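Local coordinates for protein putative thioesterase (Escherichia coli, PDB 5UGZ) that acts as a type II thioesterase that releases intermediates from the NRPS/PKS assembly line that makes colibactin, at residues Y40-V45 and A93-S98; G61-Q66 and V76-Q81; A121-G126 and G247-T252. One frame throughout, in Å; residues are numbered along the deposited sequence.

Overall arrangement
Contacts 1 and 3 lie in the buried part of the fold and hold neighbouring strands of one parallel sheet, 91-97 and 121-125; their centres are about 9 Å apart and they touch through backbone and side chains. Both are apolar and built on a phenylalanine ring, met by a tryptophan edge in contact 1 and by a valine methyl and a threonine in contact 3. Contact 2 differs in place and chemistry: a surface salt bridge between the loop after strand 50-54 and helix 72-83. It touches contact 1 where Y40 packs on T62, is nested within the stretch of chain that contact 1 closes, and lies across the chain's centre from contact 3.

Contact 1. Residues Y40-V45 and A93-S98; sequences YKWRSV and AIFGHS
W42 drives the outer edge of its indole into the face of F95. The indole atom that leads is CH2, which stands 3.5 Å above the plane of the F95 ring, over its centre, and so lies at much the same distance from all six ring carbons; its approach to F95 CZ is 3.7 Å. The planes are turned 68° against each other and the centroids of the F95 ring and the six-membered ring of W42 are 4.8 Å apart: a T-shaped stack in which the slightly positive C-H edge of the indole faces the electron-rich face of the phenyl ring. Tryptophan suits the place because its long, rigid double ring, with the F95 ring, spans the 11.8 Å between W42 CA and F95 CA. With CG opposite the backbone N, chi1 177° sends the F95 ring toward W42, and chi2 turns its face to the arriving edge. F95 belongs to strand 91-97 of the parallel sheet of an α/β-hydrolase-type fold; G96 in the strand and S98 just after it begin a GxSxG sequence consistent with the nucleophile elbow of such thioesterases. Y39 meets W42 edge to face as well, while L26 and V246 pack on its side chain; V245 and C28 touch F95. W42 sits in a 3-10 segment, where S44 OG donates to K41 O at 3.2 Å, and that oxygen also accepts S44 N. K41 ties the same segment to other parts of the chain by a salt bridge to D239 and a cation-pi contact with F242.

Contact 2. Residues G61-Q66 and V76-Q81; sequences GTRIRQ and VADLYQ
R63 and D78 meet head-on through their charged ends, the guanidinium of one facing the carboxylate of the other. The electrostatic part is a two-pronged salt bridge: R63 NH1 donates to D78 OD2 at 2.9 Å with a nearly straight N-H...O angle of 171°, and R63 NH2 donates to D78 OD1, also at 2.9 Å. Both oxygens are met on their syn side and lie almost in the guanidinium plane, whereas the nitrogens stand somewhat out of the carboxylate plane, the two planes being 24° apart. A bend at chi3 (63°) turns the end of the arginine to face the helix. Aspartate suits the helical position because its short side chain holds the carboxylate close to the helix, while the longer arginine covers the distance from the loop. A hydrogen bond to a neutral acceptor comes next: R63 NH1 also donates to E56 O, its strongest partner. Replacing R63 by an alanine would probably leave the D78 carboxylate without its mate and E56 O without this donor. Van der Waals contact comes from A58, which touches the side chains of R63, D78 and Q66. Within the loop, Q66 N bonds to R63 O at 3.2 Å and closes a type I turn. This surface contact joins the loop that follows strand 50-54 to helix 72-83, which packs on helix 99-113 through V76, A77 and L79.

Contact 3. Residues A121-G126 and G247-T252; sequences ALFFSG and GYVNQT
F123 buries more surface here than any other residue, with V249 over one face of its ring and T252 at the ring's edge. V249 CG2 sits over the centre of that face, 3.9 Å from the F123 ring centroid and only 11° off the ring normal, a CH-pi contact suited to a branched apolar residue. T252, its side chain running toward that of F123, has its CB near the ring plane; its CG2 approaches F123 CZ at 3.7 Å, and its OG1 is the same distance from F123 CE1. The first torsion of F123, with CG opposite the carbonyl carbon (chi1 -54°), brings the ring to this helix face. Threonine fits because its methyl packs on the ring and on A121 CB, while T252 OG1 donates to Y248 O at 2.8 Å, which satisfies the buried hydroxyl; T252 N comes to the same oxygen from the other face of the carbonyl plane. Strand 121-125 lies in the parallel sheet between 91-97 and 198-203, and F123 also touches F95 and V199 on these neighbours. Helix 242-259 covers this face of the sheet, its 247-252 part running nearly antiparallel to the strand, the segment axes 160° apart in direction.

Contact 1. Residues Y40-V45 and A93-S98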
# COMPACT_ATOMS: atom_id res chain seq x y z
N TYR A 40 12.78 -4.02 0.10
CA TYR A 40 14.01 -4.68 -0.36
C TYR A 40 14.25 -5.98 0.40
O TYR A 40 14.70 -6.97 -0.18
CB TYR A 40 15.22 -3.76 -0.20
CG TYR A 40 15.30 -2.52 -1.08
CD1 TYR A 40 14.50 -2.36 -2.20
CD2 TYR A 40 16.21 -1.52 -0.79
CE1 TYR A 40 14.60 -1.22 -3.00
CE2 TYR A 40 16.32 -0.38 -1.56
CZ TYR A 40 15.52 -0.23 -2.66
OH TYR A 40 15.67 0.95 -3.39
N LYS A 41 13.95 -5.99 1.72
CA LYS A 41 14.18 -7.15 2.57
C LYS A 41 13.26 -8.32 2.24
O LYS A 41 13.52 -9.45 2.68
CB LYS A 41 14.00 -6.75 4.04
CG LYS A 41 12.59 -6.23 4.36
CD LYS A 41 12.47 -5.83 5.81
CE LYS A 41 11.13 -5.20 6.13
NZ LYS A 41 11.00 -3.82 5.57
N TRP A 42 12.18 -8.07 1.49
CA TRP A 42 11.27 -9.13 1.10
C TRP A 42 11.93 -10.16 0.21
O TRP A 42 11.43 -11.29 0.11
CB TRP A 42 10.05 -8.55 0.38
CG TRP A 42 9.08 -7.87 1.29
CD1 TRP A 42 9.36 -7.17 2.43
CD2 TRP A 42 7.66 -7.85 1.15
NE1 TRP A 42 8.20 -6.70 2.99
CE2 TRP A 42 7.14 -7.10 2.22
CE3 TRP A 42 6.77 -8.39 0.22
CZ2 TRP A 42 5.78 -6.90 2.39
CZ3 TRP A 42 5.43 -8.18 0.38
CH2 TRP A 42 4.94 -7.45 1.47
N ARG A 43 13.01 -9.80 -0.48
CA ARG A 43 13.67 -10.75 -1.37
C ARG A 43 14.36 -11.89 -0.63
O ARG A 43 14.83 -12.83 -1.27
CB ARG A 43 14.66 -10.01 -2.26
CG ARG A 43 14.30 -10.08 -3.72
CD ARG A 43 15.25 -9.22 -4.53
NE ARG A 43 16.61 -9.78 -4.48
CZ ARG A 43 17.71 -9.05 -4.32
NH1 ARG A 43 17.64 -7.73 -4.19
NH2 ARG A 43 18.88 -9.66 -4.29
N SER A 44 14.39 -11.86 0.70
CA SER A 44 14.99 -12.96 1.45
C SER A 44 13.98 -14.02 1.88
O SER A 44 14.39 -15.06 2.40
CB SER A 44 15.73 -12.42 2.69
OG SER A 44 14.83 -12.12 3.74
N VAL A 45 12.68 -13.78 1.68
CA VAL A 45 11.65 -14.74 2.05
C VAL A 45 10.67 -15.04 0.92
O VAL A 45 9.99 -16.09 0.94
CB VAL A 45 10.88 -14.26 3.31
CG1 VAL A 45 11.66 -14.62 4.57
CG2 VAL A 45 10.70 -12.76 3.29
N ALA A 93 0.83 -9.59 -9.20
CA ALA A 93 0.03 -9.23 -8.04
C ALA A 93 0.43 -7.83 -7.61
O ALA A 93 1.42 -7.29 -8.09
CB ALA A 93 0.22 -10.21 -6.89
N ILE A 94 -0.35 -7.24 -6.71
CA ILE A 94 -0.06 -5.92 -6.17
C ILE A 94 -0.27 -5.94 -4.66
O ILE A 94 -1.32 -6.37 -4.19
CB ILE A 94 -0.94 -4.83 -6.81
CG1 ILE A 94 -1.00 -5.06 -8.32
CG2 ILE A 94 -0.42 -3.43 -6.41
CD1 ILE A 94 -1.77 -4.03 -9.10
N PHE A 95 0.74 -5.47 -3.93
CA PHE A 95 0.67 -5.31 -2.49
C PHE A 95 0.88 -3.84 -2.17
O PHE A 95 1.75 -3.20 -2.75
CB PHE A 95 1.75 -6.18 -1.78
CG PHE A 95 1.78 -6.01 -0.28
CD1 PHE A 95 2.38 -4.90 0.30
CD2 PHE A 95 1.21 -6.97 0.54
CE1 PHE A 95 2.41 -4.73 1.68
CE2 PHE A 95 1.24 -6.81 1.94
CZ PHE A 95 1.84 -5.68 2.50
N GLY A 96 0.07 -3.31 -1.26
CA GLY A 96 0.28 -1.95 -0.77
C GLY A 96 -0.13 -1.89 0.68
O GLY A 96 -1.04 -2.59 1.11
N HIS A 97 0.57 -1.06 1.46
CA HIS A 97 0.26 -0.84 2.87
C HIS A 97 -0.28 0.57 3.05
O HIS A 97 0.32 1.54 2.55
CB HIS A 97 1.49 -1.05 3.77
CG HIS A 97 1.16 -1.04 5.25
ND1 HIS A 97 0.70 -2.16 5.92
CD2 HIS A 97 1.21 -0.05 6.16
CE1 HIS A 97 0.50 -1.85 7.19
NE2 HIS A 97 0.80 -0.58 7.36
N SER A 98 -1.42 0.68 3.73
CA SER A 98 -2.05 1.96 4.08
C SER A 98 -2.31 2.79 2.82
O SER A 98 -3.10 2.34 1.97
CB SER A 98 -1.19 2.64 5.14
OG SER A 98 -2.05 3.31 6.04

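Contact 2. Residues G61-Q66 and V76-Q81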
# COMPACT_ATOMS: atom_id res chain seq x y z
N GLY A 61 13.07 8.41 -1.72
CA GLY A 61 13.82 7.23 -2.11
C GLY A 61 14.65 7.47 -3.36
O GLY A 61 15.31 8.49 -3.52
N THR A 62 14.62 6.49 -4.27
CA THR A 62 15.38 6.60 -5.50
C THR A 62 14.83 7.67 -6.44
O THR A 62 15.49 8.01 -7.43
CB THR A 62 15.43 5.26 -6.23
OG1 THR A 62 14.10 4.86 -6.59
CG2 THR A 62 16.03 4.20 -5.34
N ARG A 63 13.66 8.21 -6.15
CA ARG A 63 13.04 9.21 -7.00
C ARG A 63 12.89 10.51 -6.22
O ARG A 63 11.91 11.25 -6.38
CB ARG A 63 11.73 8.69 -7.58
CG ARG A 63 11.94 7.47 -8.49
CD ARG A 63 10.69 6.98 -9.20
NE ARG A 63 10.18 7.99 -10.12
CZ ARG A 63 8.92 8.40 -10.17
NH1 ARG A 63 7.99 7.87 -9.37
NH2 ARG A 63 8.58 9.34 -11.04
N ILE A 64 13.89 10.81 -5.38
CA ILE A 64 13.88 11.99 -4.52
C ILE A 64 13.94 13.27 -5.33
O ILE A 64 13.50 14.33 -4.87
CB ILE A 64 15.03 11.91 -3.50
CG1 ILE A 64 15.09 13.15 -2.63
CG2 ILE A 64 16.36 11.71 -4.21
CD1 ILE A 64 13.96 13.32 -1.67
N ARG A 65 14.48 13.22 -6.54
CA ARG A 65 14.57 14.45 -7.32
C ARG A 65 13.26 14.80 -8.02
O ARG A 65 13.13 15.91 -8.54
CB ARG A 65 15.69 14.34 -8.34
CG ARG A 65 17.05 14.20 -7.69
CD ARG A 65 18.13 14.85 -8.55
NE ARG A 65 17.88 14.60 -9.96
CZ ARG A 65 18.02 13.41 -10.54
NH1 ARG A 65 17.76 13.27 -11.84
NH2 ARG A 65 18.41 12.35 -9.83
N GLN A 66 12.32 13.89 -8.05
CA GLN A 66 11.05 14.10 -8.74
C GLN A 66 10.10 14.90 -7.85
O GLN A 66 10.06 14.68 -6.64
CB GLN A 66 10.41 12.76 -9.12
CG GLN A 66 11.29 11.88 -10.00
CD GLN A 66 11.80 12.60 -11.22
OE1 GLN A 66 11.13 13.48 -11.76
NE2 GLN A 66 12.99 12.25 -11.66
N VAL A 76 -1.28 8.08 -9.18
CA VAL A 76 -1.55 6.80 -9.82
C VAL A 76 -0.95 6.75 -11.23
O VAL A 76 -0.36 5.75 -11.63
CB VAL A 76 -3.06 6.51 -9.84
CG1 VAL A 76 -3.33 5.34 -10.73
CG2 VAL A 76 -3.57 6.23 -8.44
N ALA A 77 -1.13 7.82 -12.01
CA ALA A 77 -0.49 7.91 -13.32
C ALA A 77 1.03 7.80 -13.22
O ALA A 77 1.67 7.18 -14.07
CB ALA A 77 -0.89 9.23 -14.00
N ASP A 78 1.61 8.43 -12.19
CA ASP A 78 3.05 8.35 -11.94
C ASP A 78 3.49 6.90 -11.72
O ASP A 78 4.46 6.45 -12.33
CB ASP A 78 3.38 9.24 -10.74
CG ASP A 78 4.85 9.23 -10.35
OD1 ASP A 78 5.67 9.82 -11.08
OD2 ASP A 78 5.16 8.69 -9.27
N LEU A 79 2.78 6.16 -10.86
CA LEU A 79 3.16 4.77 -10.59
C LEU A 79 2.94 3.87 -11.81
O LEU A 79 3.76 2.97 -12.07
CB LEU A 79 2.39 4.22 -9.40
CG LEU A 79 2.90 4.74 -8.07
CD1 LEU A 79 2.02 4.22 -6.95
CD2 LEU A 79 4.34 4.34 -7.85
N TYR A 80 1.86 4.09 -12.57
CA TYR A 80 1.67 3.33 -13.80
C TYR A 80 2.88 3.44 -14.72
O TYR A 80 3.28 2.45 -15.35
CB TYR A 80 0.42 3.78 -14.53
CG TYR A 80 0.24 3.00 -15.81
CD1 TYR A 80 -0.19 1.67 -15.78
CD2 TYR A 80 0.54 3.56 -17.04
CE1 TYR A 80 -0.33 0.94 -16.95
CE2 TYR A 80 0.40 2.83 -18.21
CZ TYR A 80 -0.03 1.52 -18.15
OH TYR A 80 -0.18 0.79 -19.29
N GLN A 81 3.47 4.64 -14.84
CA GLN A 81 4.68 4.79 -15.63
C GLN A 81 5.81 3.92 -15.07
O GLN A 81 6.64 3.39 -15.82
CB GLN A 81 5.11 6.26 -15.70
CG GLN A 81 4.21 7.17 -16.52
CD GLN A 81 3.89 6.60 -17.89
OE1 GLN A 81 4.60 5.71 -18.39
NE2 GLN A 81 2.82 7.08 -18.51

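Contact 3. Residues A121-G126 and G247-T252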
# COMPACT_ATOMS: atom_id res chain seq x y z
N ALA A 121 -3.81 -11.75 -7.82
CA ALA A 121 -4.27 -11.50 -6.47
C ALA A 121 -3.83 -10.10 -6.08
O ALA A 121 -2.92 -9.53 -6.69
CB ALA A 121 -3.71 -12.50 -5.46
N LEU A 122 -4.49 -9.57 -5.07
CA LEU A 122 -4.26 -8.23 -4.56
C LEU A 122 -4.20 -8.31 -3.05
O LEU A 122 -5.01 -9.03 -2.45
CB LEU A 122 -5.36 -7.23 -4.97
CG LEU A 122 -5.47 -6.86 -6.46
CD1 LEU A 122 -6.81 -6.20 -6.71
CD2 LEU A 122 -4.35 -5.93 -6.89
N PHE A 123 -3.27 -7.58 -2.45
CA PHE A 123 -3.05 -7.55 -1.01
C PHE A 123 -3.20 -6.11 -0.54
O PHE A 123 -2.48 -5.23 -1.02
CB PHE A 123 -1.67 -8.10 -0.65
CG PHE A 123 -1.38 -9.46 -1.21
CD1 PHE A 123 -1.71 -10.60 -0.49
CD2 PHE A 123 -0.82 -9.61 -2.47
CE1 PHE A 123 -1.45 -11.86 -1.00
CE2 PHE A 123 -0.57 -10.86 -2.99
CZ PHE A 123 -0.89 -12.00 -2.25
N PHE A 124 -4.13 -5.87 0.36
CA PHE A 124 -4.32 -4.55 0.95
C PHE A 124 -4.01 -4.68 2.43
O PHE A 124 -4.78 -5.27 3.19
CB PHE A 124 -5.73 -4.00 0.72
CG PHE A 124 -6.13 -3.95 -0.73
CD1 PHE A 124 -5.52 -3.06 -1.60
CD2 PHE A 124 -7.09 -4.80 -1.24
CE1 PHE A 124 -5.87 -3.01 -2.94
CE2 PHE A 124 -7.44 -4.76 -2.58
CZ PHE A 124 -6.83 -3.86 -3.42
N SER A 125 -2.87 -4.13 2.82
CA SER A 125 -2.36 -4.24 4.18
C SER A 125 -2.59 -2.92 4.92
O SER A 125 -2.38 -1.83 4.37
CB SER A 125 -0.87 -4.60 4.12
OG SER A 125 -0.35 -4.87 5.39
N GLY A 126 -3.05 -3.03 6.17
CA GLY A 126 -3.27 -1.85 7.00
C GLY A 126 -4.10 -0.79 6.31
O GLY A 126 -3.78 0.41 6.39
N GLY A 247 5.13 -14.79 4.20
CA GLY A 247 4.70 -16.17 4.28
C GLY A 247 3.31 -16.37 3.70
O GLY A 247 3.04 -17.36 3.01
N TYR A 248 2.41 -15.40 3.95
CA TYR A 248 1.05 -15.41 3.44
C TYR A 248 0.97 -15.05 1.96
O TYR A 248 0.19 -15.65 1.21
CB TYR A 248 0.19 -14.44 4.26
CG TYR A 248 -0.11 -15.00 5.61
CD1 TYR A 248 -0.89 -16.14 5.73
CD2 TYR A 248 0.40 -14.42 6.77
CE1 TYR A 248 -1.18 -16.69 6.96
CE2 TYR A 248 0.11 -14.98 8.02
CZ TYR A 248 -0.69 -16.12 8.09
OH TYR A 248 -1.02 -16.72 9.29
N VAL A 249 1.74 -14.05 1.52
CA VAL A 249 1.83 -13.76 0.09
C VAL A 249 2.27 -15.01 -0.66
O VAL A 249 1.72 -15.33 -1.72
CB VAL A 249 2.79 -12.58 -0.17
CG1 VAL A 249 3.12 -12.47 -1.63
CG2 VAL A 249 2.18 -11.27 0.31
N ASN A 250 3.26 -15.72 -0.11
CA ASN A 250 3.77 -16.94 -0.75
C ASN A 250 2.68 -17.99 -0.89
O ASN A 250 2.52 -18.59 -1.95
CB ASN A 250 4.95 -17.50 0.04
CG ASN A 250 6.24 -16.69 -0.13
OD1 ASN A 250 6.38 -15.88 -1.05
ND2 ASN A 250 7.21 -16.93 0.75
N GLN A 251 1.91 -18.21 0.19
CA GLN A 251 0.86 -19.23 0.22
C GLN A 251 -0.33 -18.85 -0.64
O GLN A 251 -1.02 -19.73 -1.17
CB GLN A 251 0.41 -19.43 1.66
CG GLN A 251 -0.98 -20.01 1.78
CD GLN A 251 -1.57 -19.77 3.13
OE1 GLN A 251 -1.76 -18.64 3.56
NE2 GLN A 251 -1.86 -20.85 3.83
N THR A 252 -0.61 -17.56 -0.77
CA THR A 252 -1.66 -17.09 -1.68
C THR A 252 -1.31 -17.40 -3.13
O THR A 252 -2.15 -17.90 -3.89
CB THR A 252 -1.86 -15.59 -1.49
OG1 THR A 252 -2.20 -15.35 -0.13
CG2 THR A 252 -2.97 -15.08 -2.41